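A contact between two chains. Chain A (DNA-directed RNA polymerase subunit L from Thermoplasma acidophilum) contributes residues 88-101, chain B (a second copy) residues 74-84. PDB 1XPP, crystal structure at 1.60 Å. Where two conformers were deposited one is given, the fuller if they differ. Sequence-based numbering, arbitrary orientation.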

# COMPACT_ATOMS: atom_id res chain seq x y z
N LEU A 88 -0.35 7.88 13.58
CA LEU A 88 -1.25 7.62 12.46
C LEU A 88 -2.00 8.87 12.04
O LEU A 88 -2.10 9.20 10.85
CB LEU A 88 -2.24 6.56 12.90
CG LEU A 88 -2.94 5.79 11.79
CD1 LEU A 88 -2.00 4.72 11.18
CD2 LEU A 88 -4.18 5.15 12.41
N TYR A 89 -2.56 9.58 13.02
CA TYR A 89 -3.33 10.78 12.67
C TYR A 89 -2.42 11.94 12.35
O TYR A 89 -2.78 12.80 11.56
CB TYR A 89 -4.38 11.10 13.73
CG TYR A 89 -5.53 10.13 13.63
CD1 TYR A 89 -6.53 10.33 12.69
CD2 TYR A 89 -5.56 8.98 14.40
CE1 TYR A 89 -7.57 9.43 12.53
CE2 TYR A 89 -6.63 8.05 14.27
CZ TYR A 89 -7.61 8.29 13.33
OH TYR A 89 -8.65 7.38 13.19
N GLU A 90 -1.25 12.01 12.98
CA GLU A 90 -0.27 13.04 12.59
C GLU A 90 0.14 12.85 11.14
O GLU A 90 0.18 13.83 10.34
CB GLU A 90 0.92 13.03 13.54
CG GLU A 90 0.52 13.47 14.94
CD GLU A 90 1.45 12.97 16.02
OE1 GLU A 90 2.42 12.26 15.69
OE2 GLU A 90 1.20 13.28 17.20
N ASP A 91 0.41 11.60 10.78
CA ASP A 91 0.86 11.31 9.42
C ASP A 91 -0.27 11.58 8.43
O ASP A 91 -0.03 12.12 7.35
CB ASP A 91 1.35 9.87 9.30
CG ASP A 91 2.70 9.64 9.93
OD1 ASP A 91 3.39 10.61 10.31
OD2 ASP A 91 3.06 8.45 10.03
N LEU A 92 -1.50 11.21 8.79
CA LEU A 92 -2.67 11.48 7.95
C LEU A 92 -2.81 12.98 7.67
O LEU A 92 -3.13 13.38 6.55
CB LEU A 92 -3.93 10.98 8.67
CG LEU A 92 -5.23 11.10 7.88
CD1 LEU A 92 -5.22 10.22 6.62
CD2 LEU A 92 -6.38 10.75 8.81
N GLY A 93 -2.55 13.80 8.67
CA GLY A 93 -2.57 15.26 8.50
C GLY A 93 -1.54 15.75 7.50
O GLY A 93 -1.84 16.58 6.63
N THR A 94 -0.33 15.22 7.62
CA THR A 94 0.72 15.52 6.63
C THR A 94 0.32 15.10 5.20
O THR A 94 0.57 15.83 4.24
CB THR A 94 2.06 14.85 6.98
OG1 THR A 94 2.45 15.23 8.30
CG2 THR A 94 3.12 15.31 6.02
N GLN A 95 -0.27 13.92 5.08
CA GLN A 95 -0.71 13.39 3.79
C GLN A 95 -1.78 14.28 3.19
O GLN A 95 -1.70 14.63 2.01
CB GLN A 95 -1.24 11.95 3.93
CG GLN A 95 -0.17 10.91 4.22
CD GLN A 95 -0.73 9.53 4.53
OE1 GLN A 95 -1.61 9.37 5.38
NE2 GLN A 95 -0.19 8.51 3.85
N PHE A 96 -2.79 14.64 3.99
CA PHE A 96 -3.85 15.50 3.48
C PHE A 96 -3.30 16.86 3.07
O PHE A 96 -3.62 17.36 1.99
CB PHE A 96 -4.97 15.65 4.50
CG PHE A 96 -6.05 14.61 4.38
CD1 PHE A 96 -6.83 14.50 3.21
CD2 PHE A 96 -6.32 13.78 5.47
CE1 PHE A 96 -7.86 13.54 3.15
CE2 PHE A 96 -7.37 12.83 5.41
CZ PHE A 96 -8.12 12.71 4.24
N GLN A 97 -2.44 17.42 3.92
CA GLN A 97 -1.90 18.76 3.67
C GLN A 97 -1.13 18.77 2.35
O GLN A 97 -1.35 19.68 1.55
CB GLN A 97 -1.01 19.21 4.82
CG GLN A 97 -0.58 20.70 4.71
CD GLN A 97 0.13 21.17 5.97
OE1 GLN A 97 -0.38 22.03 6.69
NE2 GLN A 97 1.30 20.62 6.23
N LYS A 98 -0.30 17.77 2.10
CA LYS A 98 0.49 17.70 0.87
C LYS A 98 -0.42 17.47 -0.33
O LYS A 98 -0.24 18.07 -1.39
CB LYS A 98 1.52 16.57 0.95
CG LYS A 98 2.71 16.86 1.85
CD LYS A 98 3.84 15.87 1.56
CE LYS A 98 5.03 16.11 2.49
NZ LYS A 98 6.30 15.46 2.01
N GLU A 99 -1.41 16.61 -0.17
CA GLU A 99 -2.30 16.32 -1.29
C GLU A 99 -3.13 17.54 -1.67
O GLU A 99 -3.29 17.82 -2.86
CB GLU A 99 -3.17 15.08 -1.00
CG GLU A 99 -4.28 14.81 -2.01
CD GLU A 99 -3.79 14.57 -3.44
OE1 GLU A 99 -2.57 14.32 -3.63
OE2 GLU A 99 -4.64 14.63 -4.36
N PHE A 100 -3.65 18.26 -0.67
CA PHE A 100 -4.48 19.44 -0.92
C PHE A 100 -3.66 20.51 -1.61
O PHE A 100 -4.13 21.13 -2.56
CB PHE A 100 -5.09 20.00 0.36
CG PHE A 100 -6.15 19.12 0.97
CD1 PHE A 100 -6.93 18.28 0.19
CD2 PHE A 100 -6.38 19.17 2.35
CE1 PHE A 100 -7.91 17.47 0.78
CE2 PHE A 100 -7.36 18.36 2.95
CZ PHE A 100 -8.13 17.52 2.16
N GLN A 101 -2.41 20.69 -1.18
CA GLN A 101 -1.55 21.68 -1.83
C GLN A 101 -1.12 21.28 -3.24
O GLN A 101 -0.90 22.14 -4.09
CB GLN A 101 -0.38 22.11 -0.95
CG GLN A 101 0.70 21.08 -0.73
CD GLN A 101 1.92 21.65 -0.02
OE1 GLN A 101 2.66 22.46 -0.60
NE2 GLN A 101 2.14 21.24 1.23
N PRO B 74 -14.63 22.27 1.76
CA PRO B 74 -14.70 20.90 2.22
C PRO B 74 -13.35 20.37 2.70
O PRO B 74 -13.32 19.61 3.66
CB PRO B 74 -15.25 20.15 1.00
CG PRO B 74 -14.89 21.00 -0.15
CD PRO B 74 -14.98 22.40 0.33
N GLN B 75 -12.25 20.74 2.03
CA GLN B 75 -10.95 20.27 2.50
C GLN B 75 -10.65 20.81 3.89
O GLN B 75 -10.00 20.13 4.66
CB GLN B 75 -9.79 20.48 1.51
CG GLN B 75 -9.60 21.87 0.95
CD GLN B 75 -10.07 21.94 -0.48
OE1 GLN B 75 -9.27 21.89 -1.43
NE2 GLN B 75 -11.38 22.01 -0.66
N SER B 76 -11.17 22.00 4.23
CA SER B 76 -11.02 22.50 5.62
C SER B 76 -11.75 21.66 6.66
O SER B 76 -11.23 21.48 7.77
CB SER B 76 -11.45 23.97 5.74
OG SER B 76 -10.68 24.71 4.80
N ALA B 77 -12.94 21.14 6.34
CA ALA B 77 -13.67 20.28 7.24
C ALA B 77 -12.85 19.00 7.51
O ALA B 77 -12.77 18.54 8.66
CB ALA B 77 -15.06 19.90 6.66
N ILE B 78 -12.26 18.42 6.47
CA ILE B 78 -11.40 17.25 6.67
C ILE B 78 -10.20 17.61 7.57
O ILE B 78 -9.92 16.92 8.56
CB ILE B 78 -10.90 16.68 5.32
CG1 ILE B 78 -12.10 16.16 4.53
CG2 ILE B 78 -9.76 15.63 5.59
CD1 ILE B 78 -11.71 15.77 3.14
N LYS B 79 -9.54 18.73 7.27
CA LYS B 79 -8.42 19.16 8.12
C LYS B 79 -8.85 19.32 9.60
O LYS B 79 -8.14 18.86 10.51
CB LYS B 79 -7.78 20.45 7.58
CG LYS B 79 -6.56 20.89 8.38
CD LYS B 79 -5.91 22.16 7.85
CE LYS B 79 -4.74 22.51 8.78
NZ LYS B 79 -4.03 23.75 8.31
N ARG B 80 -9.94 20.03 9.86
CA ARG B 80 -10.40 20.22 11.25
C ARG B 80 -10.53 18.90 11.99
O ARG B 80 -10.11 18.77 13.16
CB ARG B 80 -11.70 21.03 11.32
CG ARG B 80 -11.55 22.53 10.90
CD ARG B 80 -12.81 23.28 11.21
NE ARG B 80 -13.99 22.85 10.43
CZ ARG B 80 -14.31 23.31 9.22
NH1 ARG B 80 -13.56 24.21 8.59
NH2 ARG B 80 -15.42 22.84 8.65
N ALA B 81 -11.06 17.90 11.29
CA ALA B 81 -11.32 16.61 11.93
C ALA B 81 -10.02 15.88 12.20
O ALA B 81 -9.87 15.24 13.26
CB ALA B 81 -12.22 15.76 11.07
N VAL B 82 -9.11 15.91 11.23
CA VAL B 82 -7.86 15.19 11.37
C VAL B 82 -7.08 15.81 12.51
O VAL B 82 -6.53 15.10 13.33
CB VAL B 82 -7.05 15.27 10.11
CG1 VAL B 82 -5.69 14.67 10.35
CG2 VAL B 82 -7.80 14.52 8.97
N ARG B 83 -7.04 17.13 12.55
CA ARG B 83 -6.27 17.77 13.65
C ARG B 83 -6.93 17.50 15.01
O ARG B 83 -6.21 17.33 16.02
CB ARG B 83 -6.09 19.27 13.40
CG ARG B 83 -5.40 19.60 12.07
CD ARG B 83 -3.88 19.29 12.03
NE ARG B 83 -3.43 19.16 10.64
CZ ARG B 83 -2.18 19.32 10.22
NH1 ARG B 83 -1.22 19.63 11.10
NH2 ARG B 83 -1.89 19.15 8.94
N LYS B 84 -8.26 17.47 15.06
CA LYS B 84 -8.94 17.15 16.33
C LYS B 84 -8.56 15.74 16.77
O LYS B 84 -8.26 15.48 17.94
CB LYS B 84 -10.47 17.28 16.20
CG LYS B 84 -10.98 18.70 16.28
CD LYS B 84 -12.49 18.70 16.42
CE LYS B 84 -13.19 18.63 15.10
NZ LYS B 84 -14.64 19.03 15.22
O HOH W 1 -3.34 23.45 5.64

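The two helices pack nearly antiparallel, their N-to-C directions 158° apart and their axes 9.1 Å apart at closest approach, and bury 478 Å² in all. At the apolar centre, B:Val82 inserts as a knob among A:Tyr89, A:Leu92, A:Gly93 and A:Phe96. A:Gly93 has no side chain, so its backbone is bare to the partner: B:Val82 CG1 lies 3.7 Å from A:Gly93 N and 3.7 Å from A:Tyr89 O, and an ideal CB on A:Gly93 would lie 3.6 Å from B:Val82 CG1 and 3.4 Å from B:Arg83 NH2. The other methyl, B:Val82 CG2, meets A:Leu92 CD2 at 4.0 Å and A:Phe96 CD2 at 3.9 Å.

Over the next two turns, the rings of A:Phe96 and A:Phe100 each receive an aliphatic group over one face. B:Ile78 CG2 stands 3.6 Å from the centroid of the A:Phe96 ring, almost on its normal, while B:Ile78 CD1 reaches the edge of the A:Phe100 ring, 4.1 Å from A:Phe100 CZ. B:Gln75 covers a face of that second ring with its aliphatic CB, 3.4 Å from the A:Phe100 centroid. Apolar A:Leu92, A:Phe96, B:Ile78 and B:Val82 are all buried.

Toward solvent the contact becomes polar, with A:Gln97, B:Lys79 and B:Arg83 exposed, where polar ends can meet water. The CA-to-CB bond of B:Arg83 points away, yet its long chain returns to place NH2 3.5 Å from A:Gly93 O. Nearby, a water accepts a hydrogen bond from B:Lys79 NZ (2.8 Å) and donates a weak one to A:Gln97 OE1 (3.4 Å).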